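Local coordinates for protein D-alanine--D-alanine ligase (Acinetobacter baumannii ACICU, PDB 5D8D) that probably joins two D-alanine molecules into D-alanyl-D-alanine at the expense of ATP, a step in building the peptidoglycan cell wall, at residues 48-51 against 56-59; 10-15 against 29-34. All coordinates share one frame; numbering follows the deposited sequence.

Interaction 1: residues 48-51 against 56-59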
loop_
_atom_site.group_PDB
_atom_site.type_symbol
_atom_site.label_atom_id
_atom_site.label_comp_id
_atom_site.label_asym_id
_atom_site.label_seq_id
_atom_site.Cartn_x
_atom_site.Cartn_y
_atom_site.Cartn_z
ATOM N N GLN A 48 17.235 13.149 -3.978
ATOM C CA GLN A 48 16.924 14.527 -4.339
ATOM C C GLN A 48 17.921 15.084 -5.376
ATOM O O GLN A 48 17.513 15.826 -6.241
ATOM C CB GLN A 48 16.897 15.447 -3.108
ATOM C CG GLN A 48 16.324 16.850 -3.381
ATOM C CD GLN A 48 16.596 17.853 -2.254
ATOM O OE1 GLN A 48 17.682 18.482 -2.183
ATOM N NE2 GLN A 48 15.599 18.026 -1.371
ATOM N N ASP A 49 19.206 14.753 -5.267
ATOM C CA ASP A 49 20.248 15.309 -6.134
ATOM C C ASP A 49 20.649 14.400 -7.296
ATOM O O ASP A 49 21.002 14.884 -8.370
ATOM C CB ASP A 49 21.522 15.639 -5.329
ATOM C CG ASP A 49 21.283 16.623 -4.124
ATOM O OD1 ASP A 49 20.279 17.391 -4.047
ATOM O OD2 ASP A 49 22.158 16.600 -3.233
ATOM N N ARG A 50 20.625 13.095 -7.061
ATOM C CA ARG A 50 21.046 12.066 -8.032
ATOM C C ARG A 50 19.824 11.325 -8.500
ATOM O O ARG A 50 19.073 10.796 -7.661
ATOM C CB ARG A 50 21.943 11.005 -7.349
ATOM C CG ARG A 50 23.400 11.005 -7.735
ATOM C CD ARG A 50 23.895 9.733 -8.426
ATOM N NE ARG A 50 24.644 8.895 -7.501
ATOM C CZ ARG A 50 25.472 7.910 -7.847
ATOM N NH1 ARG A 50 25.676 7.567 -9.115
ATOM N NH2 ARG A 50 26.102 7.234 -6.891
ATOM N N SER A 51 19.662 11.223 -9.823
ATOM C CA SER A 51 18.589 10.450 -10.398
ATOM C C SER A 51 18.580 9.070 -9.791
ATOM O O SER A 51 19.605 8.433 -9.764
ATOM C CB SER A 51 18.768 10.319 -11.888
ATOM O OG SER A 51 17.688 9.606 -12.452
ATOM N N VAL A 56 21.366 1.725 -10.411
ATOM C CA VAL A 56 21.800 0.541 -11.155
ATOM C C VAL A 56 23.303 0.258 -10.971
ATOM O O VAL A 56 23.735 -0.884 -11.063
ATOM C CB VAL A 56 21.379 0.678 -12.643
ATOM C CG1 VAL A 56 22.359 1.562 -13.423
ATOM C CG2 VAL A 56 21.205 -0.689 -13.278
ATOM N N ASN A 57 24.081 1.293 -10.627
ATOM C CA ASN A 57 25.510 1.153 -10.270
ATOM C C ASN A 57 25.819 0.453 -8.914
ATOM O O ASN A 57 26.969 0.417 -8.508
ATOM C CB ASN A 57 26.155 2.541 -10.267
ATOM C CG ASN A 57 26.093 3.229 -11.623
ATOM O OD1 ASN A 57 26.622 2.728 -12.606
ATOM N ND2 ASN A 57 25.420 4.369 -11.684
ATOM N N TYR A 58 24.813 -0.108 -8.230
ATOM C CA TYR A 58 24.984 -0.695 -6.909
ATOM C C TYR A 58 24.418 -2.107 -6.820
ATOM O O TYR A 58 23.474 -2.465 -7.506
ATOM C CB TYR A 58 24.331 0.205 -5.836
ATOM C CG TYR A 58 24.996 1.547 -5.755
ATOM C CD1 TYR A 58 26.150 1.736 -5.005
ATOM C CD2 TYR A 58 24.519 2.604 -6.488
ATOM C CE1 TYR A 58 26.788 2.972 -4.956
ATOM C CE2 TYR A 58 25.154 3.838 -6.473
ATOM C CZ TYR A 58 26.283 4.018 -5.709
ATOM O OH TYR A 58 26.850 5.260 -5.707
ATOM N N ASP A 59 25.021 -2.899 -5.949
ATOM C CA ASP A 59 24.580 -4.247 -5.688
ATOM C C ASP A 59 23.416 -4.344 -4.716
ATOM O O ASP A 59 22.728 -5.367 -4.709
ATOM C CB ASP A 59 25.755 -5.076 -5.215
ATOM C CG ASP A 59 26.782 -5.267 -6.304
ATOM O OD1 ASP A 59 26.464 -5.995 -7.266
ATOM O OD2 ASP A 59 27.885 -4.673 -6.230
#

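Interaction 2: residues 10-15 against 29-34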
loop_
_atom_site.group_PDB
_atom_site.type_symbol
_atom_site.label_atom_id
_atom_site.label_comp_id
_atom_site.label_asym_id
_atom_site.label_seq_id
_atom_site.Cartn_x
_atom_site.Cartn_y
_atom_site.Cartn_z
ATOM N N VAL A 10 27.339 -0.812 -1.928
ATOM C CA VAL A 10 26.085 -0.499 -1.277
ATOM C C VAL A 10 25.797 0.961 -1.332
ATOM O O VAL A 10 26.674 1.757 -1.105
ATOM C CB VAL A 10 25.854 -1.189 0.107
ATOM C CG1 VAL A 10 27.004 -2.064 0.552
ATOM C CG2 VAL A 10 25.328 -0.245 1.168
ATOM N N ALA A 11 24.540 1.288 -1.663
ATOM C CA ALA A 11 24.051 2.656 -1.644
ATOM C C ALA A 11 23.284 2.919 -0.363
ATOM O O ALA A 11 22.325 2.220 -0.072
ATOM C CB ALA A 11 23.156 2.917 -2.834
ATOM N N VAL A 12 23.707 3.922 0.394
ATOM C CA VAL A 12 22.974 4.364 1.564
ATOM C C VAL A 12 22.106 5.525 1.120
ATOM O O VAL A 12 22.607 6.624 0.821
ATOM C CB VAL A 12 23.906 4.767 2.687
ATOM C CG1 VAL A 12 23.117 5.341 3.853
ATOM C CG2 VAL A 12 24.682 3.542 3.135
ATOM N N LEU A 13 20.808 5.250 1.077
ATOM C CA LEU A 13 19.826 6.158 0.526
ATOM C C LEU A 13 19.411 7.109 1.640
ATOM O O LEU A 13 18.866 6.662 2.637
ATOM C CB LEU A 13 18.621 5.358 -0.042
ATOM C CG LEU A 13 18.292 5.095 -1.546
ATOM C CD1 LEU A 13 19.356 5.479 -2.528
ATOM C CD2 LEU A 13 17.870 3.662 -1.794
ATOM N N LEU A 14 19.662 8.407 1.468
ATOM C CA LEU A 14 19.553 9.395 2.560
ATOM C C LEU A 14 19.125 10.783 2.060
ATOM O O LEU A 14 19.333 11.131 0.909
ATOM C CB LEU A 14 20.895 9.512 3.293
ATOM C CG LEU A 14 21.992 10.473 2.757
ATOM C CD1 LEU A 14 23.211 10.505 3.661
ATOM C CD2 LEU A 14 22.452 10.091 1.381
ATOM N N GLY A 15 18.549 11.585 2.951
ATOM C CA GLY A 15 18.051 12.934 2.611
ATOM C C GLY A 15 16.667 12.887 1.999
ATOM O O GLY A 15 15.681 12.702 2.676
ATOM N N GLN A 29 24.260 9.656 7.379
ATOM C CA GLN A 29 25.636 9.868 7.794
ATOM C C GLN A 29 26.018 8.856 8.820
ATOM O O GLN A 29 27.100 8.253 8.748
ATOM C CB GLN A 29 25.825 11.254 8.405
ATOM C CG GLN A 29 26.681 12.170 7.591
ATOM C CD GLN A 29 28.105 11.717 7.577
ATOM O OE1 GLN A 29 28.707 11.592 6.531
ATOM N NE2 GLN A 29 28.629 11.416 8.730
ATOM N N ALA A 30 25.159 8.653 9.815
ATOM C CA ALA A 30 25.559 7.697 10.866
ATOM C C ALA A 30 25.672 6.267 10.312
ATOM O O ALA A 30 26.605 5.521 10.648
ATOM C CB ALA A 30 24.620 7.755 12.054
ATOM N N VAL A 31 24.755 5.903 9.413
ATOM C CA VAL A 31 24.797 4.569 8.815
ATOM C C VAL A 31 25.994 4.416 7.892
ATOM O O VAL A 31 26.649 3.371 7.878
ATOM C CB VAL A 31 23.501 4.233 8.088
ATOM C CG1 VAL A 31 23.648 2.906 7.332
ATOM C CG2 VAL A 31 22.382 4.153 9.094
ATOM N N LEU A 32 26.286 5.455 7.131
ATOM C CA LEU A 32 27.450 5.415 6.243
ATOM C C LEU A 32 28.743 5.183 6.997
ATOM O O LEU A 32 29.500 4.268 6.676
ATOM C CB LEU A 32 27.540 6.701 5.422
ATOM C CG LEU A 32 28.589 6.761 4.329
ATOM C CD1 LEU A 32 28.317 5.713 3.266
ATOM C CD2 LEU A 32 28.577 8.134 3.710
ATOM N N ASP A 33 28.983 5.998 8.022
ATOM C CA ASP A 33 30.180 5.847 8.856
ATOM C C ASP A 33 30.298 4.468 9.483
ATOM O O ASP A 33 31.400 3.959 9.653
ATOM C CB ASP A 33 30.252 6.907 9.973
ATOM C CG ASP A 33 30.605 8.309 9.463
ATOM O OD1 ASP A 33 31.371 8.443 8.475
ATOM O OD2 ASP A 33 30.130 9.292 10.092
ATOM N N ALA A 34 29.180 3.889 9.861
ATOM C CA ALA A 34 29.182 2.599 10.514
ATOM C C ALA A 34 29.507 1.481 9.523
ATOM O O ALA A 34 30.291 0.569 9.823
ATOM C CB ALA A 34 27.828 2.344 11.201
#

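Interaction 1: residues 48-51 against 56-59
The hydroxyl OH of Tyr58 is approached by two charged groups. Glu43, on strand 41-45, hydrogen-bonds to this oxygen through OE1, and Arg50 NH2 lies 2.4 Å from Tyr58 OH. That distance is too short to be taken at face value. The two side chains reach for each other across the loop. NH2 meets the tyrosine at the ring edge, in the ring plane, and lies 3.4 Å from Tyr58 CZ. Tyr58 OH in turn sits at the edge of the guanidinium, near its plane. The two planes are 73° apart, so this is not a stack. Two bends in the arginine chain (chi2 -117°, chi3 -102°) bring the guanidinium round to the hydroxyl. The other guanidinium nitrogen, NH1, comes to 4.1 Å from Asn57 ND2. Both are donors, and both turn to Glu54: NH1 forms a salt bridge with its OE1, and ND2 bonds to its backbone O. The loop between strands 41-45 and 60-63 is thus cross-linked by polar side chains at a partly buried site. The buried Tyr58 also packs on Lys9 and Ala11 of strand 9-13, which ties this loop to the parallel sheet of the N-terminal domain. The chemistry implies two carboxylates with separate tasks: Glu43 is the sound hydrogen-bond partner of the tyrosine oxygen, and Glu54 pairs with the charge of Arg50.

Interaction 2: residues 10-15 against 29-34
Val12 and Leu14 meet Val31, Leu32 and the backbone of Gln29 through aliphatic groups, with no ring face in the contact. The Gln29 side chain sets off away from the strand, and its amide takes no part in the contact. The arrangement is the strand-helix packing of a beta-alpha-beta unit in the N-terminal domain: strand 9-13, helix 21-37, strand 41-45. Val12 is the central residue, and its two methyls serve different partners. CG1, placed anti to the backbone N (chi1 175°), comes to 4.3 Å from Val31 CG1. Val12 CG2 reaches Leu32 CD1 at 4.2 Å. The valine thus bridges two successive helix residues, and its CA is 6.6 Å from the CA of Leu32. Leu32 also packs on Ala42 and Ala44 of strand 41-45, while Val31 touches Phe62 of strand 60-63. The helix therefore touches all three strands of the parallel sheet. No hydrogen bond crosses between the segments, so dispersion and the exclusion of water hold them. Within the helix, Gln29 NE2 makes a weak bond to Asp33 OD2, one turn further on. Leu14 extends the contact beyond Val12. Its chi1 of 86° directs the isobutyl group toward the start of segment 29-34, where Leu14 CD1 ends 4.0 Å from the backbone N of Gln29.

Both contacts belong to the N-terminal region around the parallel sheet of strands 41-45, 9-13 and 60-63. The centres of interaction 1 and interaction 2 are about 13 Å apart. Both segments of interaction 2 precede those of interaction 1 in the sequence. Interaction 2 packs the middle strand under helix 21-37. Interaction 1 lies within the loop that leads from strand 41-45 to strand 60-63. The two meet directly where Tyr58 CG touches Ala11 CB at 3.7 Å. Ala11 points away from the helix, so the loop tyrosine packs on the sheet face opposite to helix 21-37. Both contacts are structural and lie away from the predicted ATP and metal sites.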